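Local coordinates for protein thermosome subunit (Methanococcoides burtonii, PDB 3AQ1) that probably acts as an ATP-dependent group II chaperonin that binds unfolded proteins and couples ATP hydrolysis to their folding, at residues I190-C195 with S270-L275; S164-G169 with V323-H328; T110-K115 with N343-V348; R228-K233 with Q285-I290; G142-V147 with V352-K357. One frame throughout, in Å; residues are numbered along the deposited sequence.

Interaction 1 (I190-C195 with S270-L275); sequences ILLLSC and SDLKRL
L192 meets L275 and L272 through the methyl ends of its side chain, and these leucine pairs form the apolar part of the contact. With CG of L192 anti to its own carbonyl carbon (chi1 -51°), both branches reach the helix: L192 CD1 and L192 CD2 each lie 3.8 Å from L275 CB, and L192 CD2 also touches L275 CD1 at 4.0 Å. The L192 and L275 side chains cross obliquely. L272, one turn earlier, brings its CD1 to 4.1 Å from L192 CD2, so L192 CD2 is shared between L272 and L275.

Strand 190-193 and helix 270-275 run at 144° to one another with their axes 9.5 Å apart, the helix lying against the sheet in the alpha/beta packing of the chaperonin apical domain. F243, on the strand that pairs in parallel with 184-193, touches L192, L272 and L275.

A second group of contacts joins side chain to backbone. The other branch of L272 reaches past the end of the strand, CD2 lying 3.5 Å from L193 O and 4.1 Å from S194 CA. These are van der Waals contacts. The hydroxyl of S194 instead bonds to I284 O.

Interaction 2 (S164-G169 with V323-H328); sequences SELIDG and VTVLLH
An antiparallel strand pair, E165 to I167 against V323 to H328, builds one edge of a small three-stranded sheet in the part of the fold that corresponds to the chaperonin intermediate domain. E165 and L326 form a hydrogen-bonded pair: E165 N reaches L326 O, and L326 N reaches E165 O, both at 3.0 Å. I167 and T324 repeat the pattern, with I167 N 2.9 Å from T324 O, nearly in line with the carbonyl, and T324 N 3.0 Å from I167 O. Between them L166 faces V325 in a non-hydrogen-bonded pair, and L166 CD1 packs on V325 CG2 at 3.8 Å.

Before the strand proper begins, the hydroxyl of S164 takes over the role of a backbone carbonyl. Its OG, anti to the carbonyl carbon (chi1 -72°), accepts from H328 N at 2.7 Å in an almost straight bond of 173°. On the face that carries E165 and I167, L326 CD1 touches both E165 OE1, at 3.8 Å, and I167 CG1, the two side chains crossing that of L326 at a slant.

Strand 323-329 lies in the middle of the sheet, parallel to 151-157 on its other edge. L127 of helix 121-132 touches S164, L166 and L327, while Y313 touches I167 and L326 on the opposite face.

Interaction 3 (T110-K115 with N343-V348); sequences TAITGK and NDALHV
I112 and A111 rest against A345 of the long helix 332-355. From CB of I112 the chain turns to CG1, which is anti to the carbonyl carbon (chi1 -51°) and lies 4.0 Å from A345 CB. Beyond it the chain stays extended, and the terminal CD1 remains beside the same methyl, 4.1 Å from A345 CB. The I112 side chain also touches L124 and S125 of helix 121-132, so it bridges that helix and A345.

A111 makes the more intimate approach, with its CB directed toward the helix. This methyl sits 3.6 Å from A345 N and 4.0 Å from A345 CB, over the backbone where D344 joins A345. It is flanked there by D344 CB at 3.9 Å and, one turn further on, by V348 CG2 at 4.0 Å. The small residues on both sides allow the backbones to come close, with A111 CA and A345 CA 5.0 Å apart. T110 turns its hydroxyl back to I107 O of helix 101-109.

The contact therefore consists of methyl and methylene groups laid on a helix surface. Its cohesion comes from dispersion and the removal of apolar surface from water, with no directional polar bond between the two segments.

Interaction 4 (R228-K233 with Q285-I290); sequences REMAEK and QDLDQI
K233 of helix 226-235 and L287 bring their CA atoms within 6.6 Å, where a type I turn from D286 to Q289 folds the loop against the helix. Within this turn D288 N donates to D286 OD1 at 2.8 Å, an Asx turn in which the N-H meets the oxygen from above the carboxylate plane, 50° out of it.

The polar link is a salt bridge between K233 NZ and D288 OD1 at 2.7 Å. The lysine leaves the helix with CG anti to its carbonyl carbon (chi1 -55°) and then runs fully extended. Its ammonium group meets the syn lone pair of OD1, on the side of the other carboxylate oxygen. D286 OD1 lies further off, 6.7 Å from K233 NZ, and could add to the negative field around the lysine.

The rest of the contact is largely apolar. M230 sets CG anti to the backbone N (chi1 -177°), near L287 CD1, and the bend beyond it returns CE to the same methyl at 4.0 Å. The two side chains cross at about a right angle. I290 CD1 touches the helix backbone, 4.0 Å from K233 O.

L287 also packs on L193 and C195 and I290 on L191, placing the turn between helix 226-235 and the end of strand 184-193. On another side of the helix, A231 meets helix 250-258.

Interaction 5 (G142-V147 with V352-K357); sequences GLKVNV and VIEDGK
The carboxylate of E354 receives the backbone N-H of V145 above its plane: V145 N lies 3.0 Å from E354 OE2, 36° out of the plane, and the bond is fairly straight at 163°. The other oxygen, E354 OE1, forms a salt bridge with R450 NH2, so both carboxylate oxygens are engaged. The glutamate stretches out to get there. With CD anti to CA (chi2 178°), its chain passes L143 O, which lies 3.6 Å from E354 CG. K144 runs alongside in the same direction, K144 CG lying 4.0 Å from E354 OE2.

Residues 144-145 form a short strand that pairs antiparallel with 136-137, and E354 belongs to the last turn of helix 332-355. The contact thus sets a small hairpin on the C-terminal end of a long helix, just before G356 leaves it with positive phi.

Next to the polar bond is an apolar patch around I353. V145 CG2 meets I353 CG2 at 3.8 Å, the two side chains crossing at about a right angle. L143 adds a looser contact to the same methyl, its CD1 4.3 Å from I353 CG2. V132 of helix 121-132 touches both V145 and I353. N146 is the N-cap of the following helix, its OD1 accepting from E149 N.

From the N terminus, residues 110-115 come first, and interaction 3 joins them to helix 332-355 far along the chain. Residues 142-147 reach the end of the same helix in interaction 5, so these two loops cross, and they touch where V147 packs on L346 and H347. Interaction 2 follows, its strand pair closing a loop that lies within both. Inside that loop are interactions 1 and 4, which cross each other and touch. Interaction 1 sets helix 269-279 on strand 184-193, and interaction 4 joins helix 226-235 to the 285-290 loop. The outer contacts thus gather around helix 332-355, whereas the inner pair holds the inserted alpha/beta region together.

Interaction 1 (I190-C195 with S270-L275)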
# COMPACT_ATOMS: atom_id res chain seq x y z
N ILE A 190 5.62 -17.10 -23.80
CA ILE A 190 5.37 -15.68 -24.01
C ILE A 190 6.64 -14.89 -24.27
O ILE A 190 7.62 -15.00 -23.53
CB ILE A 190 4.67 -15.10 -22.80
CG1 ILE A 190 3.30 -15.76 -22.65
CG2 ILE A 190 4.56 -13.58 -22.93
CD1 ILE A 190 2.76 -15.70 -21.27
N LEU A 191 6.60 -14.10 -25.33
CA LEU A 191 7.70 -13.22 -25.70
C LEU A 191 7.27 -11.76 -25.49
O LEU A 191 6.22 -11.36 -25.98
CB LEU A 191 8.10 -13.47 -27.16
CG LEU A 191 9.24 -12.66 -27.79
CD1 LEU A 191 10.58 -13.10 -27.23
CD2 LEU A 191 9.23 -12.79 -29.30
N LEU A 192 8.06 -10.98 -24.76
CA LEU A 192 7.76 -9.56 -24.58
C LEU A 192 8.71 -8.69 -25.40
O LEU A 192 9.92 -8.82 -25.27
CB LEU A 192 7.80 -9.16 -23.09
CG LEU A 192 6.97 -10.11 -22.22
CD1 LEU A 192 7.13 -9.82 -20.74
CD2 LEU A 192 5.53 -10.02 -22.61
N LEU A 193 8.16 -7.83 -26.25
CA LEU A 193 8.97 -6.91 -27.06
C LEU A 193 8.68 -5.47 -26.70
O LEU A 193 7.54 -5.04 -26.71
CB LEU A 193 8.69 -7.09 -28.55
CG LEU A 193 8.82 -8.50 -29.17
CD1 LEU A 193 8.61 -8.47 -30.68
CD2 LEU A 193 10.16 -9.10 -28.84
N SER A 194 9.72 -4.72 -26.38
CA SER A 194 9.58 -3.27 -26.21
C SER A 194 9.94 -2.60 -27.53
O SER A 194 9.64 -1.43 -27.76
CB SER A 194 10.48 -2.75 -25.09
OG SER A 194 11.84 -2.93 -25.43
N CYS A 195 10.58 -3.35 -28.42
CA CYS A 195 10.89 -2.84 -29.74
C CYS A 195 9.75 -3.11 -30.71
O CYS A 195 8.99 -4.06 -30.53
CB CYS A 195 12.19 -3.45 -30.26
SG CYS A 195 12.17 -5.21 -30.52
N SER A 270 3.38 -0.48 -18.91
CA SER A 270 3.18 -0.96 -17.55
C SER A 270 2.57 -2.35 -17.54
O SER A 270 2.78 -3.12 -16.61
CB SER A 270 2.29 0.00 -16.77
OG SER A 270 0.96 -0.03 -17.28
N ASP A 271 1.78 -2.63 -18.57
CA ASP A 271 1.25 -3.96 -18.80
C ASP A 271 2.39 -4.92 -19.17
O ASP A 271 2.39 -6.08 -18.77
CB ASP A 271 0.19 -3.93 -19.91
CG ASP A 271 -1.21 -3.72 -19.37
OD1 ASP A 271 -1.45 -4.09 -18.20
OD2 ASP A 271 -2.07 -3.21 -20.12
N LEU A 272 3.36 -4.41 -19.92
CA LEU A 272 4.54 -5.17 -20.26
C LEU A 272 5.36 -5.48 -19.01
O LEU A 272 5.89 -6.58 -18.87
CB LEU A 272 5.37 -4.41 -21.30
CG LEU A 272 5.95 -5.22 -22.47
CD1 LEU A 272 4.87 -6.00 -23.23
CD2 LEU A 272 6.69 -4.32 -23.43
N LYS A 273 5.45 -4.52 -18.09
CA LYS A 273 6.16 -4.73 -16.83
C LYS A 273 5.48 -5.83 -16.06
O LYS A 273 6.13 -6.74 -15.55
CB LYS A 273 6.20 -3.46 -15.97
CG LYS A 273 7.55 -2.75 -15.96
CD LYS A 273 7.58 -1.62 -14.93
CE LYS A 273 8.92 -0.87 -14.96
NZ LYS A 273 9.01 0.21 -13.92
N ARG A 274 4.16 -5.76 -15.99
CA ARG A 274 3.39 -6.76 -15.28
C ARG A 274 3.53 -8.15 -15.93
O ARG A 274 3.71 -9.15 -15.23
CB ARG A 274 1.92 -6.34 -15.18
CG ARG A 274 1.64 -5.12 -14.36
CD ARG A 274 0.13 -5.07 -14.01
NE ARG A 274 -0.36 -3.71 -13.81
CZ ARG A 274 -0.51 -3.14 -12.62
NH1 ARG A 274 -0.24 -3.83 -11.51
NH2 ARG A 274 -0.95 -1.89 -12.54
N LEU A 275 3.45 -8.22 -17.26
CA LEU A 275 3.65 -9.49 -17.96
C LEU A 275 5.00 -10.10 -17.59
O LEU A 275 5.10 -11.30 -17.33
CB LEU A 275 3.53 -9.32 -19.48
CG LEU A 275 2.10 -9.13 -19.97
CD1 LEU A 275 2.08 -8.40 -21.30
CD2 LEU A 275 1.36 -10.45 -20.02

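Interaction 2 (S164-G169 with V323-H328)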
# COMPACT_ATOMS: atom_id res chain seq x y z
N SER A 164 -18.06 -7.09 -9.78
CA SER A 164 -16.60 -7.05 -9.87
C SER A 164 -16.01 -8.46 -9.78
O SER A 164 -16.51 -9.32 -9.07
CB SER A 164 -16.02 -6.11 -8.81
OG SER A 164 -16.29 -4.76 -9.15
N GLU A 165 -14.95 -8.71 -10.54
CA GLU A 165 -14.35 -10.04 -10.55
C GLU A 165 -12.93 -10.04 -10.01
O GLU A 165 -12.20 -9.05 -10.13
CB GLU A 165 -14.34 -10.63 -11.96
CG GLU A 165 -15.71 -10.87 -12.57
CD GLU A 165 -15.63 -11.26 -14.03
OE1 GLU A 165 -15.94 -10.42 -14.91
OE2 GLU A 165 -15.25 -12.41 -14.30
N LEU A 166 -12.55 -11.16 -9.42
CA LEU A 166 -11.17 -11.39 -9.04
C LEU A 166 -10.58 -12.43 -9.98
O LEU A 166 -10.83 -13.62 -9.83
CB LEU A 166 -11.09 -11.87 -7.60
CG LEU A 166 -10.09 -11.09 -6.77
CD1 LEU A 166 -10.54 -9.64 -6.68
CD2 LEU A 166 -9.95 -11.71 -5.40
N ILE A 167 -9.82 -11.97 -10.96
CA ILE A 167 -9.20 -12.88 -11.92
C ILE A 167 -7.84 -13.33 -11.42
O ILE A 167 -7.02 -12.50 -11.03
CB ILE A 167 -8.99 -12.21 -13.28
CG1 ILE A 167 -10.34 -11.96 -13.94
CG2 ILE A 167 -8.06 -13.04 -14.14
CD1 ILE A 167 -11.39 -12.97 -13.59
N ASP A 168 -7.61 -14.64 -11.44
CA ASP A 168 -6.36 -15.20 -10.96
C ASP A 168 -5.34 -15.25 -12.06
O ASP A 168 -5.05 -16.29 -12.62
CB ASP A 168 -6.57 -16.59 -10.35
CG ASP A 168 -7.05 -16.52 -8.91
OD1 ASP A 168 -6.38 -15.85 -8.09
OD2 ASP A 168 -8.09 -17.14 -8.60
N GLY A 169 -4.78 -14.09 -12.35
CA GLY A 169 -3.82 -13.90 -13.41
C GLY A 169 -3.68 -12.42 -13.69
O GLY A 169 -3.55 -11.62 -12.77
N VAL A 323 -3.14 -10.92 -9.11
CA VAL A 323 -4.55 -10.95 -9.46
C VAL A 323 -4.95 -9.63 -10.10
O VAL A 323 -4.33 -8.60 -9.87
CB VAL A 323 -5.46 -11.14 -8.22
CG1 VAL A 323 -4.88 -12.14 -7.27
CG2 VAL A 323 -5.63 -9.83 -7.52
N THR A 324 -5.99 -9.66 -10.89
CA THR A 324 -6.52 -8.44 -11.45
C THR A 324 -7.94 -8.35 -10.96
O THR A 324 -8.68 -9.31 -11.04
CB THR A 324 -6.54 -8.50 -12.99
OG1 THR A 324 -5.20 -8.63 -13.46
CG2 THR A 324 -7.16 -7.25 -13.57
N VAL A 325 -8.29 -7.19 -10.42
CA VAL A 325 -9.67 -6.88 -10.08
C VAL A 325 -10.29 -6.22 -11.30
O VAL A 325 -9.89 -5.12 -11.67
CB VAL A 325 -9.76 -5.86 -8.93
CG1 VAL A 325 -11.21 -5.57 -8.63
CG2 VAL A 325 -9.04 -6.35 -7.68
N LEU A 326 -11.26 -6.88 -11.93
CA LEU A 326 -12.12 -6.17 -12.87
C LEU A 326 -13.18 -5.45 -12.04
O LEU A 326 -14.14 -6.06 -11.59
CB LEU A 326 -12.77 -7.13 -13.85
CG LEU A 326 -11.79 -7.94 -14.70
CD1 LEU A 326 -12.54 -8.83 -15.65
CD2 LEU A 326 -10.88 -6.99 -15.45
N LEU A 327 -12.97 -4.15 -11.83
CA LEU A 327 -13.86 -3.34 -11.00
C LEU A 327 -15.05 -2.79 -11.78
O LEU A 327 -14.86 -2.08 -12.77
CB LEU A 327 -13.07 -2.18 -10.39
CG LEU A 327 -13.78 -1.26 -9.40
CD1 LEU A 327 -14.33 -2.06 -8.24
CD2 LEU A 327 -12.81 -0.19 -8.92
N HIS A 328 -16.26 -3.11 -11.32
CA HIS A 328 -17.48 -2.58 -11.93
C HIS A 328 -18.19 -1.50 -11.08
O HIS A 328 -18.17 -1.55 -9.85
CB HIS A 328 -18.47 -3.71 -12.23
CG HIS A 328 -18.07 -4.56 -13.39
ND1 HIS A 328 -17.33 -5.72 -13.23
CD2 HIS A 328 -18.30 -4.44 -14.71
CE1 HIS A 328 -17.12 -6.26 -14.42
NE2 HIS A 328 -17.69 -5.50 -15.34

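Interaction 3 (T110-K115 with N343-V348)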
# COMPACT_ATOMS: atom_id res chain seq x y z
N THR A 110 -11.90 2.41 6.63
CA THR A 110 -11.36 3.71 6.98
C THR A 110 -10.82 4.48 5.77
O THR A 110 -10.71 5.72 5.81
CB THR A 110 -10.25 3.63 8.05
OG1 THR A 110 -9.05 3.10 7.47
CG2 THR A 110 -10.70 2.77 9.23
N ALA A 111 -10.45 3.77 4.71
CA ALA A 111 -9.86 4.43 3.54
C ALA A 111 -10.90 4.85 2.49
O ALA A 111 -10.58 5.47 1.47
CB ALA A 111 -8.77 3.55 2.90
N ILE A 112 -12.15 4.54 2.79
CA ILE A 112 -13.24 4.68 1.84
C ILE A 112 -14.27 5.64 2.39
O ILE A 112 -15.18 5.25 3.12
CB ILE A 112 -13.90 3.29 1.58
CG1 ILE A 112 -12.84 2.23 1.23
CG2 ILE A 112 -14.99 3.39 0.52
CD1 ILE A 112 -13.42 0.85 0.95
N THR A 113 -14.13 6.91 2.03
CA THR A 113 -14.98 7.94 2.63
C THR A 113 -15.19 9.15 1.71
O THR A 113 -14.59 9.26 0.65
CB THR A 113 -14.41 8.41 3.98
OG1 THR A 113 -12.97 8.45 3.90
CG2 THR A 113 -14.82 7.45 5.10
N GLY A 114 -16.07 10.05 2.13
CA GLY A 114 -16.37 11.22 1.33
C GLY A 114 -17.74 11.15 0.68
O GLY A 114 -18.60 10.35 1.06
N LYS A 115 -17.94 12.01 -0.32
CA LYS A 115 -19.22 12.08 -1.01
C LYS A 115 -19.57 10.72 -1.59
O LYS A 115 -18.75 10.11 -2.28
CB LYS A 115 -19.18 13.14 -2.11
CG LYS A 115 -18.98 14.56 -1.57
CD LYS A 115 -18.39 15.49 -2.62
CE LYS A 115 -18.03 16.83 -2.00
NZ LYS A 115 -17.29 17.72 -2.93
N ASN A 343 -7.70 1.59 -4.34
CA ASN A 343 -6.25 1.71 -4.24
C ASN A 343 -5.82 2.07 -2.82
O ASN A 343 -4.92 1.46 -2.29
CB ASN A 343 -5.69 2.72 -5.25
CG ASN A 343 -4.92 2.04 -6.36
OD1 ASN A 343 -4.00 1.25 -6.10
ND2 ASN A 343 -5.27 2.34 -7.61
N ASP A 344 -6.49 3.03 -2.19
CA ASP A 344 -6.14 3.37 -0.83
C ASP A 344 -6.40 2.23 0.14
O ASP A 344 -5.53 1.88 0.93
CB ASP A 344 -6.87 4.63 -0.37
CG ASP A 344 -6.35 5.87 -1.03
OD1 ASP A 344 -5.18 5.86 -1.46
OD2 ASP A 344 -7.12 6.85 -1.13
N ALA A 345 -7.60 1.66 0.07
CA ALA A 345 -7.96 0.59 0.99
C ALA A 345 -7.03 -0.62 0.87
O ALA A 345 -6.63 -1.19 1.87
CB ALA A 345 -9.40 0.18 0.80
N LEU A 346 -6.70 -1.00 -0.37
CA LEU A 346 -5.79 -2.11 -0.60
C LEU A 346 -4.49 -1.89 0.17
O LEU A 346 -4.06 -2.76 0.93
CB LEU A 346 -5.51 -2.31 -2.10
CG LEU A 346 -6.62 -2.95 -2.94
CD1 LEU A 346 -6.44 -2.69 -4.42
CD2 LEU A 346 -6.77 -4.42 -2.67
N HIS A 347 -3.89 -0.72 0.00
CA HIS A 347 -2.65 -0.35 0.69
C HIS A 347 -2.74 -0.38 2.21
O HIS A 347 -1.90 -1.00 2.85
CB HIS A 347 -2.16 1.02 0.21
CG HIS A 347 -1.50 0.98 -1.14
ND1 HIS A 347 -0.14 0.87 -1.30
CD2 HIS A 347 -2.03 1.00 -2.39
CE1 HIS A 347 0.15 0.85 -2.59
NE2 HIS A 347 -0.98 0.93 -3.28
N VAL A 348 -3.74 0.29 2.77
CA VAL A 348 -3.91 0.31 4.22
C VAL A 348 -4.02 -1.11 4.77
O VAL A 348 -3.34 -1.47 5.72
CB VAL A 348 -5.15 1.13 4.67
CG1 VAL A 348 -5.18 1.22 6.17
CG2 VAL A 348 -5.12 2.52 4.07

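Interaction 4 (R228-K233 with Q285-I290)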
# COMPACT_ATOMS: atom_id res chain seq x y z
N ARG A 228 9.84 -10.62 -43.99
CA ARG A 228 9.89 -12.06 -43.73
C ARG A 228 10.94 -12.33 -42.65
O ARG A 228 10.65 -12.97 -41.64
CB ARG A 228 10.23 -12.84 -45.00
CG ARG A 228 9.14 -13.82 -45.42
CD ARG A 228 9.27 -14.17 -46.90
NE ARG A 228 8.05 -14.80 -47.41
CZ ARG A 228 7.88 -16.12 -47.51
NH1 ARG A 228 8.84 -16.95 -47.15
NH2 ARG A 228 6.73 -16.60 -47.99
N GLU A 229 12.14 -11.81 -42.87
CA GLU A 229 13.22 -11.94 -41.90
C GLU A 229 12.93 -11.29 -40.54
O GLU A 229 13.36 -11.79 -39.50
CB GLU A 229 14.53 -11.41 -42.48
CG GLU A 229 15.03 -12.23 -43.65
CD GLU A 229 16.36 -11.75 -44.16
OE1 GLU A 229 16.72 -10.58 -43.85
OE2 GLU A 229 17.05 -12.52 -44.87
N MET A 230 12.19 -10.18 -40.53
CA MET A 230 11.80 -9.58 -39.26
C MET A 230 10.86 -10.52 -38.52
O MET A 230 11.11 -10.90 -37.37
CB MET A 230 11.12 -8.25 -39.51
CG MET A 230 10.73 -7.49 -38.27
SD MET A 230 11.38 -5.84 -38.45
CE MET A 230 13.14 -6.24 -38.54
N ALA A 231 9.78 -10.91 -39.18
CA ALA A 231 8.83 -11.83 -38.59
C ALA A 231 9.49 -13.15 -38.18
O ALA A 231 9.21 -13.69 -37.10
CB ALA A 231 7.65 -12.06 -39.53
N GLU A 232 10.37 -13.67 -39.02
CA GLU A 232 10.99 -14.97 -38.75
C GLU A 232 11.79 -14.99 -37.44
O GLU A 232 11.85 -16.02 -36.75
CB GLU A 232 11.85 -15.43 -39.93
CG GLU A 232 12.41 -16.82 -39.76
CD GLU A 232 11.32 -17.88 -39.70
OE1 GLU A 232 10.23 -17.64 -40.28
OE2 GLU A 232 11.57 -18.95 -39.10
N LYS A 233 12.40 -13.86 -37.08
CA LYS A 233 13.12 -13.78 -35.82
C LYS A 233 12.17 -13.91 -34.62
O LYS A 233 12.54 -14.46 -33.59
CB LYS A 233 13.95 -12.50 -35.75
CG LYS A 233 14.90 -12.31 -36.93
CD LYS A 233 15.70 -11.02 -36.81
CE LYS A 233 16.80 -10.94 -37.86
NZ LYS A 233 17.37 -9.57 -37.91
N GLN A 285 14.70 -5.81 -26.31
CA GLN A 285 14.84 -4.55 -27.04
C GLN A 285 15.45 -4.75 -28.41
O GLN A 285 15.23 -3.94 -29.31
CB GLN A 285 15.67 -3.54 -26.25
CG GLN A 285 14.85 -2.47 -25.57
CD GLN A 285 14.77 -2.66 -24.07
OE1 GLN A 285 15.65 -3.29 -23.48
NE2 GLN A 285 13.71 -2.12 -23.44
N ASP A 286 16.20 -5.83 -28.57
CA ASP A 286 16.85 -6.12 -29.84
C ASP A 286 16.30 -7.45 -30.33
O ASP A 286 16.43 -8.46 -29.64
CB ASP A 286 18.37 -6.20 -29.64
CG ASP A 286 19.15 -6.34 -30.96
OD1 ASP A 286 18.56 -6.69 -32.01
OD2 ASP A 286 20.39 -6.11 -30.94
N LEU A 287 15.66 -7.45 -31.49
CA LEU A 287 15.13 -8.69 -32.07
C LEU A 287 16.24 -9.70 -32.39
O LEU A 287 15.98 -10.89 -32.59
CB LEU A 287 14.33 -8.41 -33.34
CG LEU A 287 13.04 -7.58 -33.26
CD1 LEU A 287 12.60 -7.18 -34.65
CD2 LEU A 287 11.93 -8.34 -32.54
N ASP A 288 17.48 -9.21 -32.45
CA ASP A 288 18.60 -10.06 -32.86
C ASP A 288 19.16 -10.84 -31.68
O ASP A 288 19.99 -11.74 -31.84
CB ASP A 288 19.69 -9.21 -33.52
CG ASP A 288 19.35 -8.84 -34.96
OD1 ASP A 288 18.80 -9.73 -35.66
OD2 ASP A 288 19.62 -7.69 -35.38
N GLN A 289 18.68 -10.51 -30.48
CA GLN A 289 19.20 -11.11 -29.27
C GLN A 289 18.10 -11.72 -28.42
O GLN A 289 17.91 -11.34 -27.27
CB GLN A 289 20.02 -10.09 -28.50
CG GLN A 289 21.32 -9.72 -29.22
CD GLN A 289 22.01 -8.50 -28.63
OE1 GLN A 289 21.36 -7.54 -28.22
NE2 GLN A 289 23.34 -8.53 -28.60
N ILE A 290 17.36 -12.66 -29.00
CA ILE A 290 16.31 -13.36 -28.28
C ILE A 290 16.82 -14.72 -27.85
O ILE A 290 17.26 -15.50 -28.68
CB ILE A 290 15.06 -13.58 -29.16
CG1 ILE A 290 14.53 -12.25 -29.67
CG2 ILE A 290 13.97 -14.29 -28.38
CD1 ILE A 290 13.17 -12.38 -30.29

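Interaction 5 (G142-V147 with V352-K357)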
# COMPACT_ATOMS: atom_id res chain seq x y z
N GLY A 142 8.27 -12.37 8.65
CA GLY A 142 6.82 -12.21 8.70
C GLY A 142 6.11 -12.21 7.36
O GLY A 142 6.69 -12.53 6.33
N LEU A 143 4.83 -11.85 7.40
CA LEU A 143 3.97 -11.76 6.22
C LEU A 143 4.29 -10.59 5.28
O LEU A 143 4.64 -9.48 5.72
CB LEU A 143 2.52 -11.64 6.67
CG LEU A 143 1.97 -12.89 7.35
CD1 LEU A 143 0.66 -12.59 8.05
CD2 LEU A 143 1.79 -13.97 6.31
N LYS A 144 4.13 -10.83 3.98
CA LYS A 144 4.36 -9.81 2.96
C LYS A 144 3.12 -9.65 2.06
O LYS A 144 2.56 -10.65 1.59
CB LYS A 144 5.60 -10.15 2.13
CG LYS A 144 5.83 -9.28 0.90
CD LYS A 144 7.26 -9.47 0.35
CE LYS A 144 7.31 -9.57 -1.19
NZ LYS A 144 8.71 -9.75 -1.72
N VAL A 145 2.68 -8.40 1.85
CA VAL A 145 1.59 -8.10 0.92
C VAL A 145 2.00 -7.10 -0.16
O VAL A 145 1.98 -5.89 0.07
CB VAL A 145 0.35 -7.56 1.64
CG1 VAL A 145 -0.72 -7.21 0.63
CG2 VAL A 145 -0.18 -8.56 2.65
N ASN A 146 2.37 -7.60 -1.33
CA ASN A 146 2.84 -6.72 -2.40
C ASN A 146 1.73 -6.20 -3.31
O ASN A 146 1.47 -6.75 -4.37
CB ASN A 146 3.92 -7.40 -3.23
CG ASN A 146 4.48 -6.48 -4.32
OD1 ASN A 146 3.99 -5.36 -4.52
ND2 ASN A 146 5.51 -6.95 -5.03
N VAL A 147 1.09 -5.11 -2.89
CA VAL A 147 -0.03 -4.55 -3.64
C VAL A 147 0.37 -3.92 -4.99
O VAL A 147 -0.32 -4.12 -5.98
CB VAL A 147 -0.83 -3.58 -2.76
CG1 VAL A 147 -2.06 -3.07 -3.48
CG2 VAL A 147 -1.23 -4.29 -1.47
N VAL A 352 -1.29 -2.92 7.19
CA VAL A 352 -1.70 -3.44 8.49
C VAL A 352 -1.35 -4.92 8.61
O VAL A 352 -0.77 -5.35 9.61
CB VAL A 352 -3.21 -3.22 8.74
CG1 VAL A 352 -3.67 -4.02 9.93
CG2 VAL A 352 -3.50 -1.75 8.95
N ILE A 353 -1.68 -5.70 7.58
CA ILE A 353 -1.41 -7.14 7.61
C ILE A 353 0.09 -7.39 7.76
O ILE A 353 0.51 -8.29 8.48
CB ILE A 353 -1.97 -7.84 6.35
CG1 ILE A 353 -3.50 -7.91 6.43
CG2 ILE A 353 -1.38 -9.25 6.20
CD1 ILE A 353 -4.14 -8.60 5.28
N GLU A 354 0.90 -6.58 7.09
CA GLU A 354 2.34 -6.69 7.24
C GLU A 354 2.79 -6.39 8.68
O GLU A 354 3.48 -7.21 9.29
CB GLU A 354 3.07 -5.82 6.22
CG GLU A 354 3.07 -6.42 4.82
CD GLU A 354 3.75 -5.53 3.79
OE1 GLU A 354 3.74 -4.29 3.95
OE2 GLU A 354 4.30 -6.09 2.81
N ASP A 355 2.39 -5.23 9.22
CA ASP A 355 2.73 -4.86 10.59
C ASP A 355 2.24 -5.92 11.57
O ASP A 355 2.89 -6.18 12.58
CB ASP A 355 2.09 -3.52 11.00
CG ASP A 355 2.70 -2.31 10.29
OD1 ASP A 355 3.83 -2.41 9.75
OD2 ASP A 355 2.04 -1.24 10.31
N GLY A 356 1.09 -6.52 11.27
CA GLY A 356 0.45 -7.46 12.19
C GLY A 356 -0.24 -6.74 13.34
O GLY A 356 -0.84 -7.38 14.21
N LYS A 357 -0.15 -5.41 13.34
CA LYS A 357 -0.67 -4.60 14.43
C LYS A 357 -1.16 -3.25 13.91
O LYS A 357 -0.63 -2.73 12.92
CB LYS A 357 0.40 -4.39 15.50
CG LYS A 357 1.38 -5.57 15.62
CD LYS A 357 1.92 -5.76 17.03
CE LYS A 357 3.15 -6.66 17.04
NZ LYS A 357 4.32 -6.01 16.39